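Local atomic coordinates of malonyl CoA-acyl carrier protein transacylase (Synechocystis sp. PCC 6803 substr. Kazusa, PDB entry 4RR5), a protein that catalyses the transfer of the malonyl group from malonyl-CoA to holo-acyl carrier protein, supplying malonyl-ACP for fatty acid biosynthesis. Residues V19-T24 and G285-L290. Numbering follows the deposited sequence.
Sequences VDLLST and GQLDDL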
loop_
_atom_site.group_PDB
_atom_site.type_symbol
_atom_site.label_atom_id
_atom_site.label_comp_id
_atom_site.label_asym_id
_atom_site.label_seq_id
_atom_site.Cartn_x
_atom_site.Cartn_y
_atom_site.Cartn_z
ATOM N N VAL A 19 15.105 11.049 -1.050
ATOM C CA VAL A 19 15.974 12.196 -0.808
ATOM C C VAL A 19 16.694 12.640 -2.072
ATOM O O VAL A 19 16.863 13.836 -2.296
ATOM C CB VAL A 19 16.981 11.919 0.278
ATOM C CG1 VAL A 19 17.854 13.119 0.469
ATOM C CG2 VAL A 19 16.256 11.609 1.563
ATOM N N ASP A 20 17.058 11.697 -2.931
ATOM C CA ASP A 20 17.698 12.065 -4.197
ATOM C C ASP A 20 16.738 12.754 -5.159
ATOM O O ASP A 20 17.174 13.340 -6.147
ATOM C CB ASP A 20 18.282 10.848 -4.892
ATOM C CG ASP A 20 17.225 9.841 -5.253
ATOM O OD1 ASP A 20 16.332 9.616 -4.416
ATOM O OD2 ASP A 20 17.265 9.286 -6.369
ATOM N N LEU A 21 15.437 12.679 -4.883
ATOM C CA LEU A 21 14.433 13.259 -5.782
ATOM C C LEU A 21 14.429 14.774 -5.713
ATOM O O LEU A 21 13.929 15.445 -6.614
ATOM C CB LEU A 21 13.047 12.736 -5.440
ATOM C CG LEU A 21 12.895 11.219 -5.502
ATOM C CD1 LEU A 21 11.499 10.841 -5.059
ATOM C CD2 LEU A 21 13.208 10.699 -6.919
ATOM N N LEU A 22 15.024 15.282 -4.640
ATOM C CA LEU A 22 14.972 16.682 -4.229
ATOM C C LEU A 22 15.583 17.690 -5.228
ATOM O O LEU A 22 15.315 18.885 -5.173
ATOM C CB LEU A 22 15.672 16.793 -2.874
ATOM C CG LEU A 22 15.548 18.086 -2.079
ATOM C CD1 LEU A 22 14.114 18.631 -2.105
ATOM C CD2 LEU A 22 16.015 17.807 -0.638
ATOM N N SER A 23 16.404 17.209 -6.144
ATOM C CA SER A 23 16.970 18.093 -7.141
ATOM C C SER A 23 15.967 18.398 -8.271
ATOM O O SER A 23 16.188 19.310 -9.065
ATOM C CB SER A 23 18.259 17.481 -7.696
ATOM O OG SER A 23 18.027 16.172 -8.196
ATOM N N THR A 24 14.866 17.652 -8.347
ATOM C CA THR A 24 13.806 17.974 -9.309
ATOM C C THR A 24 12.884 19.079 -8.746
ATOM O O THR A 24 12.602 19.130 -7.539
ATOM C CB THR A 24 12.946 16.714 -9.694
ATOM O OG1 THR A 24 12.122 16.307 -8.589
ATOM C CG2 THR A 24 13.831 15.537 -10.113
ATOM N N GLY A 285 12.016 3.943 -7.907
ATOM C CA GLY A 285 11.976 4.562 -6.595
ATOM C C GLY A 285 13.160 5.473 -6.333
ATOM O O GLY A 285 13.339 5.990 -5.227
ATOM N N GLN A 286 13.988 5.656 -7.353
ATOM C CA GLN A 286 15.139 6.554 -7.272
ATOM C C GLN A 286 15.306 7.278 -8.574
ATOM O O GLN A 286 14.920 6.767 -9.631
ATOM C CB GLN A 286 16.436 5.807 -6.957
ATOM C CG GLN A 286 16.558 5.359 -5.541
ATOM C CD GLN A 286 17.755 4.473 -5.340
ATOM O OE1 GLN A 286 18.352 3.999 -6.310
ATOM N NE2 GLN A 286 18.133 4.255 -4.076
ATOM N N LEU A 287 15.903 8.461 -8.487
ATOM C CA LEU A 287 16.278 9.245 -9.654
ATOM C C LEU A 287 17.042 8.394 -10.685
ATOM O O LEU A 287 16.790 8.488 -11.888
ATOM C CB LEU A 287 17.113 10.452 -9.215
ATOM C CG LEU A 287 17.042 11.647 -10.157
ATOM C CD1 LEU A 287 15.572 11.987 -10.434
ATOM C CD2 LEU A 287 17.774 12.828 -9.553
ATOM N N ASP A 288 17.947 7.540 -10.208
ATOM C CA ASP A 288 18.717 6.680 -11.105
ATOM C C ASP A 288 17.829 5.767 -11.949
ATOM O O ASP A 288 18.132 5.511 -13.116
ATOM C CB ASP A 288 19.720 5.839 -10.313
ATOM C CG ASP A 288 20.943 5.460 -11.142
ATOM O OD1 ASP A 288 20.804 5.273 -12.381
ATOM O OD2 ASP A 288 22.043 5.372 -10.554
ATOM N N ASP A 289 16.737 5.283 -11.358
ATOM C CA ASP A 289 15.754 4.488 -12.084
ATOM C C ASP A 289 15.092 5.327 -13.158
ATOM O O ASP A 289 14.894 4.875 -14.281
ATOM C CB ASP A 289 14.669 3.938 -11.145
ATOM C CG ASP A 289 15.238 3.170 -9.981
ATOM O OD1 ASP A 289 16.193 2.406 -10.199
ATOM O OD2 ASP A 289 14.730 3.332 -8.851
ATOM N N LEU A 290 14.715 6.545 -12.793
ATOM C CA LEU A 290 13.982 7.414 -13.703
ATOM C C LEU A 290 14.802 7.718 -14.945
ATOM O O LEU A 290 14.274 7.805 -16.061
ATOM C CB LEU A 290 13.604 8.719 -13.005
ATOM C CG LEU A 290 12.376 8.709 -12.100
ATOM C CD1 LEU A 290 12.371 9.948 -11.207
ATOM C CD2 LEU A 290 11.105 8.624 -12.943
HETATM O O HOH W 1 14.587 7.845 -4.092
HETATM O O HOH W 2 19.266 7.701 -7.486
#
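Asp20 and Leu287 join a 3-10 turn, in the loop leading to helix 25-38, to the first turn of the C-terminal helix 287-291, which follows the edge strand 280-284 of the parallel sheet in this FabD-family acyltransferase. The direct polar link is a single hydrogen bond: Leu287 N donates to Asp20 OD2 at 2.6 Å, with an N-H...O angle of 149°, on the syn side and 21° out of the carboxylate plane. Asp20 CG lies between its own backbone N and carbonyl carbon, a position that turns the carboxylate to the start of helix 287-291. A water links the same OD2 to Asp288 N, so the carboxylate serves two amides at the start of the helix, directly and through solvent, and the helix end would probably stabilise its negative charge. An alanine at Asp20 would probably leave Leu287 N without this acceptor and the water at Asp288 N without its carboxylate partner, loosening the helix start from the loop. Leu21 follows, its CD2 standing 3.8 Å from Leu287 N and 4.4 Å from Leu290 CD1; its side chain also touches Ile69 of helix 56-76, and Leu290 reaches Leu73 of that helix, which therefore lines both segments. Farther along, Ser23 OG comes within 3.6 Å of Leu287 CD2. At Thr24 the two branches divide the work: OG1 bonds to Leu21 O at 2.8 Å, nearly in line with the carbonyl (C=O...OG1 161°), and caps helix 25-38 through Ala27 N, whereas the methyl CG2 packs 4.0 Å from Leu287 CD1.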